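Local coordinates for putative cell invasion protein with MAC/Perforin domain (Bacteroides thetaiotaomicron VPI-5482, PDB 3KK7), which is a putative cell invasion protein of the membrane-attack complex/perforin family, whose exact role in this gut bacterium is unknown, at residues Ala222-Tyr227 / Leu272-Lys277; Lys407-Asn412 / Ile459-Gln464. All coordinates share one frame; numbering follows the deposited sequence.

Contact 1: residues Ala222-Tyr227 / Leu272-Lys277; sequences ASALFY and LSIGTK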
# COMPACT_ATOMS: atom_id res chain seq x y z
N ALA A 222 4.99 -17.17 -20.31
CA ALA A 222 3.79 -16.99 -21.11
C ALA A 222 2.61 -17.14 -20.16
O ALA A 222 2.58 -18.04 -19.34
CB ALA A 222 3.73 -17.97 -22.25
N SER A 223 1.66 -16.22 -20.27
CA SER A 223 0.51 -16.13 -19.40
C SER A 223 -0.70 -16.12 -20.28
O SER A 223 -0.76 -15.36 -21.22
CB SER A 223 0.56 -14.80 -18.66
OG SER A 223 -0.60 -14.65 -17.87
N ALA A 224 -1.65 -16.99 -19.99
CA ALA A 224 -2.86 -17.13 -20.79
C ALA A 224 -4.06 -17.08 -19.85
O ALA A 224 -4.06 -17.75 -18.81
CB ALA A 224 -2.83 -18.46 -21.56
N LEU A 225 -5.08 -16.31 -20.23
CA LEU A 225 -6.35 -16.28 -19.52
C LEU A 225 -7.39 -16.92 -20.41
O LEU A 225 -7.32 -16.80 -21.63
CB LEU A 225 -6.76 -14.85 -19.18
CG LEU A 225 -5.70 -14.03 -18.46
CD1 LEU A 225 -6.15 -12.58 -18.41
CD2 LEU A 225 -5.47 -14.60 -17.08
N PHE A 226 -8.34 -17.62 -19.78
CA PHE A 226 -9.39 -18.33 -20.47
C PHE A 226 -10.77 -17.88 -19.97
O PHE A 226 -10.98 -17.60 -18.77
CB PHE A 226 -9.28 -19.85 -20.26
CG PHE A 226 -7.99 -20.46 -20.75
CD1 PHE A 226 -6.81 -20.27 -20.08
CD2 PHE A 226 -7.98 -21.25 -21.86
CE1 PHE A 226 -5.65 -20.84 -20.52
CE2 PHE A 226 -6.82 -21.81 -22.30
CZ PHE A 226 -5.66 -21.61 -21.63
N TYR A 227 -11.70 -17.84 -20.92
CA TYR A 227 -13.08 -17.53 -20.62
C TYR A 227 -13.97 -18.57 -21.29
O TYR A 227 -14.07 -18.60 -22.50
CB TYR A 227 -13.41 -16.11 -21.07
CG TYR A 227 -14.82 -15.69 -20.74
CD1 TYR A 227 -15.86 -15.95 -21.62
CD2 TYR A 227 -15.13 -15.00 -19.54
CE1 TYR A 227 -17.18 -15.55 -21.32
CE2 TYR A 227 -16.45 -14.60 -19.24
CZ TYR A 227 -17.45 -14.88 -20.15
OH TYR A 227 -18.74 -14.51 -19.88
N LEU A 272 6.86 -25.14 -28.01
CA LEU A 272 5.78 -24.63 -27.16
C LEU A 272 4.64 -24.02 -28.00
O LEU A 272 4.87 -23.19 -28.89
CB LEU A 272 6.33 -23.61 -26.15
CG LEU A 272 5.31 -22.97 -25.20
CD1 LEU A 272 4.75 -24.03 -24.28
CD2 LEU A 272 5.90 -21.81 -24.41
N SER A 273 3.42 -24.44 -27.72
CA SER A 273 2.28 -23.86 -28.42
C SER A 273 1.08 -23.92 -27.56
O SER A 273 0.95 -24.81 -26.72
CB SER A 273 2.00 -24.61 -29.72
OG SER A 273 1.62 -25.94 -29.46
N ILE A 274 0.19 -22.96 -27.77
CA ILE A 274 -1.11 -22.91 -27.09
C ILE A 274 -2.20 -23.03 -28.16
O ILE A 274 -1.99 -22.59 -29.29
CB ILE A 274 -1.24 -21.61 -26.29
CG1 ILE A 274 -2.49 -21.63 -25.43
CG2 ILE A 274 -1.27 -20.41 -27.22
CD1 ILE A 274 -2.53 -20.42 -24.48
N GLY A 275 -3.32 -23.64 -27.79
CA GLY A 275 -4.42 -23.92 -28.71
C GLY A 275 -4.58 -25.42 -28.87
O GLY A 275 -3.62 -26.16 -28.71
N THR A 276 -5.79 -25.89 -29.15
CA THR A 276 -6.02 -27.30 -29.40
C THR A 276 -6.19 -27.51 -30.91
O THR A 276 -6.39 -26.55 -31.66
CB THR A 276 -7.30 -27.78 -28.69
OG1 THR A 276 -8.39 -26.94 -29.09
CG2 THR A 276 -7.16 -27.68 -27.22
N LYS A 277 -6.08 -28.75 -31.35
CA LYS A 277 -6.53 -29.11 -32.69
C LYS A 277 -7.13 -30.49 -32.59
O LYS A 277 -7.10 -31.11 -31.52
CB LYS A 277 -5.39 -29.10 -33.72
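The CD1 methyl of Ile274 reaches Ala224 CB and comes up obliquely to the ring of Phe226, a small worked example of how one extended aliphatic chain can bridge two layers of β-structure. With CG1 anti to the backbone N (chi1 -172°) and an extended chi2, the side chain carries CD1 to its far end, and this methyl does the touching. It comes to 3.5 Å from Ala224 CB, at the point where the two backbones are nearest, Ala224 CA and Ile274 CA 8.7 Å apart. Two residues along the same strand, and on the same face, Phe226 leans its ring toward the methyl. CZ is the ring atom concerned, at a looser 4.4 Å from Ile274 CD1. Ala224 therefore supplies a short floor beneath the isoleucine tip, while the longer phenylalanine borders it on one flank.

Tyr293 and Ile295 of the neighbouring strand 288-298 also touch Ile274, whose side chain thus packs on two adjacent strands. The contact is buried and purely apolar. It packs strand 271-274, the middle strand of a small antiparallel sheet, against a face of the large bent sheet of the MACPF fold. Residues 272-277 belong to the insertion between strands 220-230 and 288-298, probably the counterpart of the second helical cluster that unfurls into a transmembrane β-hairpin in pore-forming relatives.

Contact 2: residues Lys407-Asn412 / Ile459-Gln464; sequences KLIFSN and INPIIQ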
# COMPACT_ATOMS: atom_id res chain seq x y z
N LYS A 407 -5.93 12.49 13.75
CA LYS A 407 -6.21 13.23 14.97
C LYS A 407 -5.15 12.92 16.02
O LYS A 407 -5.07 11.81 16.53
CB LYS A 407 -7.62 12.90 15.50
CG LYS A 407 -8.69 12.92 14.42
CD LYS A 407 -10.06 13.37 14.89
CE LYS A 407 -11.02 13.55 13.70
NZ LYS A 407 -11.71 14.88 13.69
N LEU A 408 -4.32 13.92 16.31
CA LEU A 408 -3.27 13.78 17.31
C LEU A 408 -3.75 14.41 18.62
O LEU A 408 -3.63 15.62 18.84
CB LEU A 408 -1.95 14.40 16.81
CG LEU A 408 -1.53 14.03 15.37
CD1 LEU A 408 -0.20 14.69 14.97
CD2 LEU A 408 -1.44 12.53 15.24
N ILE A 409 -4.33 13.56 19.46
CA ILE A 409 -4.84 13.94 20.78
C ILE A 409 -3.66 14.24 21.69
O ILE A 409 -2.82 13.38 21.89
CB ILE A 409 -5.63 12.78 21.43
CG1 ILE A 409 -6.71 12.22 20.50
CG2 ILE A 409 -6.31 13.22 22.71
CD1 ILE A 409 -7.28 10.89 20.99
N PHE A 410 -3.59 15.46 22.23
CA PHE A 410 -2.57 15.86 23.23
C PHE A 410 -3.14 15.55 24.62
O PHE A 410 -3.74 16.40 25.28
CB PHE A 410 -2.28 17.35 23.15
CG PHE A 410 -1.65 17.81 21.86
CD1 PHE A 410 -1.45 16.97 20.79
CD2 PHE A 410 -1.31 19.13 21.71
CE1 PHE A 410 -0.88 17.46 19.61
CE2 PHE A 410 -0.74 19.61 20.54
CZ PHE A 410 -0.52 18.77 19.50
N SER A 411 -2.93 14.32 25.07
CA SER A 411 -3.55 13.84 26.30
C SER A 411 -2.79 14.22 27.53
O SER A 411 -1.60 14.51 27.47
CB SER A 411 -3.70 12.32 26.24
OG SER A 411 -2.74 11.78 25.34
N ASN A 412 -3.51 14.20 28.67
CA ASN A 412 -2.95 14.43 30.01
C ASN A 412 -3.04 13.10 30.76
O ASN A 412 -4.11 12.75 31.28
CB ASN A 412 -3.72 15.54 30.77
CG ASN A 412 -3.84 16.87 29.96
OD1 ASN A 412 -3.63 16.90 28.73
ND2 ASN A 412 -4.18 17.97 30.66
N ILE A 459 -13.91 12.07 21.63
CA ILE A 459 -12.96 11.23 20.91
C ILE A 459 -12.49 10.19 21.91
O ILE A 459 -12.09 10.53 23.03
CB ILE A 459 -11.81 12.05 20.29
CG1 ILE A 459 -10.99 11.17 19.34
CG2 ILE A 459 -10.95 12.69 21.36
CD1 ILE A 459 -10.02 11.95 18.45
N ASN A 460 -12.59 8.92 21.52
CA ASN A 460 -12.27 7.81 22.43
C ASN A 460 -11.10 6.90 21.94
O ASN A 460 -11.31 5.90 21.24
CB ASN A 460 -13.54 6.99 22.66
CG ASN A 460 -13.34 5.91 23.70
OD1 ASN A 460 -12.53 6.05 24.63
ND2 ASN A 460 -14.08 4.81 23.54
N PRO A 461 -9.86 7.25 22.32
CA PRO A 461 -8.66 6.48 21.94
C PRO A 461 -8.39 5.28 22.85
O PRO A 461 -7.72 4.35 22.41
CB PRO A 461 -7.53 7.50 22.09
CG PRO A 461 -7.98 8.38 23.21
CD PRO A 461 -9.50 8.45 23.10
N ILE A 462 -8.90 5.31 24.09
CA ILE A 462 -8.75 4.19 25.06
C ILE A 462 -9.48 2.92 24.55
O ILE A 462 -8.95 1.81 24.70
CB ILE A 462 -9.21 4.58 26.53
CG1 ILE A 462 -8.36 5.76 27.08
CG2 ILE A 462 -9.14 3.35 27.50
CD1 ILE A 462 -8.78 6.30 28.48
N ILE A 463 -10.66 3.10 23.93
CA ILE A 463 -11.42 1.99 23.31
C ILE A 463 -11.26 1.91 21.77
O ILE A 463 -11.80 0.98 21.17
CB ILE A 463 -12.94 2.03 23.69
N GLN A 464 -10.54 2.86 21.15
CA GLN A 464 -10.22 2.82 19.70
C GLN A 464 -8.79 3.30 19.42
O GLN A 464 -7.89 2.50 19.15
CB GLN A 464 -11.22 3.68 18.90
CG GLN A 464 -12.64 3.05 18.73
CD GLN A 464 -13.81 4.01 19.05
OE1 GLN A 464 -13.61 5.17 19.44
NE2 GLN A 464 -15.02 3.51 18.88
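Two isoleucines with different first torsions face each other here. Ile409 has CG1 anti to its carbonyl carbon (chi1 -52°), whereas in Ile459 the same branch is anti to the backbone N (chi1 -169°). Since both chains continue extended through chi2, each carries its CD1 outward, and the side chains meet tip to tip with Ile409 CD1 3.9 Å from Ile459 CD1. The principle illustrated is that a single methyl can serve several partners at once. Ile409 CD1 also presses on the ring of Pro461, approaching CG to 3.4 Å and CB to 3.6 Å, with the isoleucine chain lying aslant the proline. The rigid ring thus backs the end of Ile409 while Ile459, at the end of strand 457-459 two residues earlier, meets the same methyl.

Lys407 joins through its aliphatic part. Its chain bends at chi2 and runs obliquely past Ile459, whose CD1 lies 3.8 Å from Lys407 CD and 3.9 Å from Lys407 CB. The charged end does different work: NZ forms a salt bridge with Glu378 and a hydrogen bond with Asn401, and the Glu378 carboxylate probably also eases the closeness of the Lys457 ammonium group. Methylene groups therefore pack against the isoleucine while the ammonium group is engaged elsewhere.

Met382, from strand 376-386, touches both Ile409 and Pro461 and extends the apolar patch. Strand 407-411 and strand 457-459 do not pair with each other; strands 376-386 and 392-401 link them within the sheet. Side chains of non-adjacent strands thus meet over one side of a mixed β-sheet, here in the D2 domain, where the chain leaves strand 457-459 after Ile459 and loops toward strand 468-472.

In the fold
Contact 1 and contact 2 share a chemistry of aliphatic tips but occupy separate parts of the protein, their centres 56 Å apart on opposite sides of the chain's centre. No strand or helix is common to them. The touching residues of contact 1 are all buried and join two different sheets of the MACPF region, with an aromatic ring among them. Contact 2 is only partly buried and includes a lysine whose ammonium group is held by polar partners beyond the two segments. Along the chain they follow in series, contact 1 joining two sheets, contact 2 joining a strand of the D2 region to the end of another strand of the same sheet and the loop that follows it.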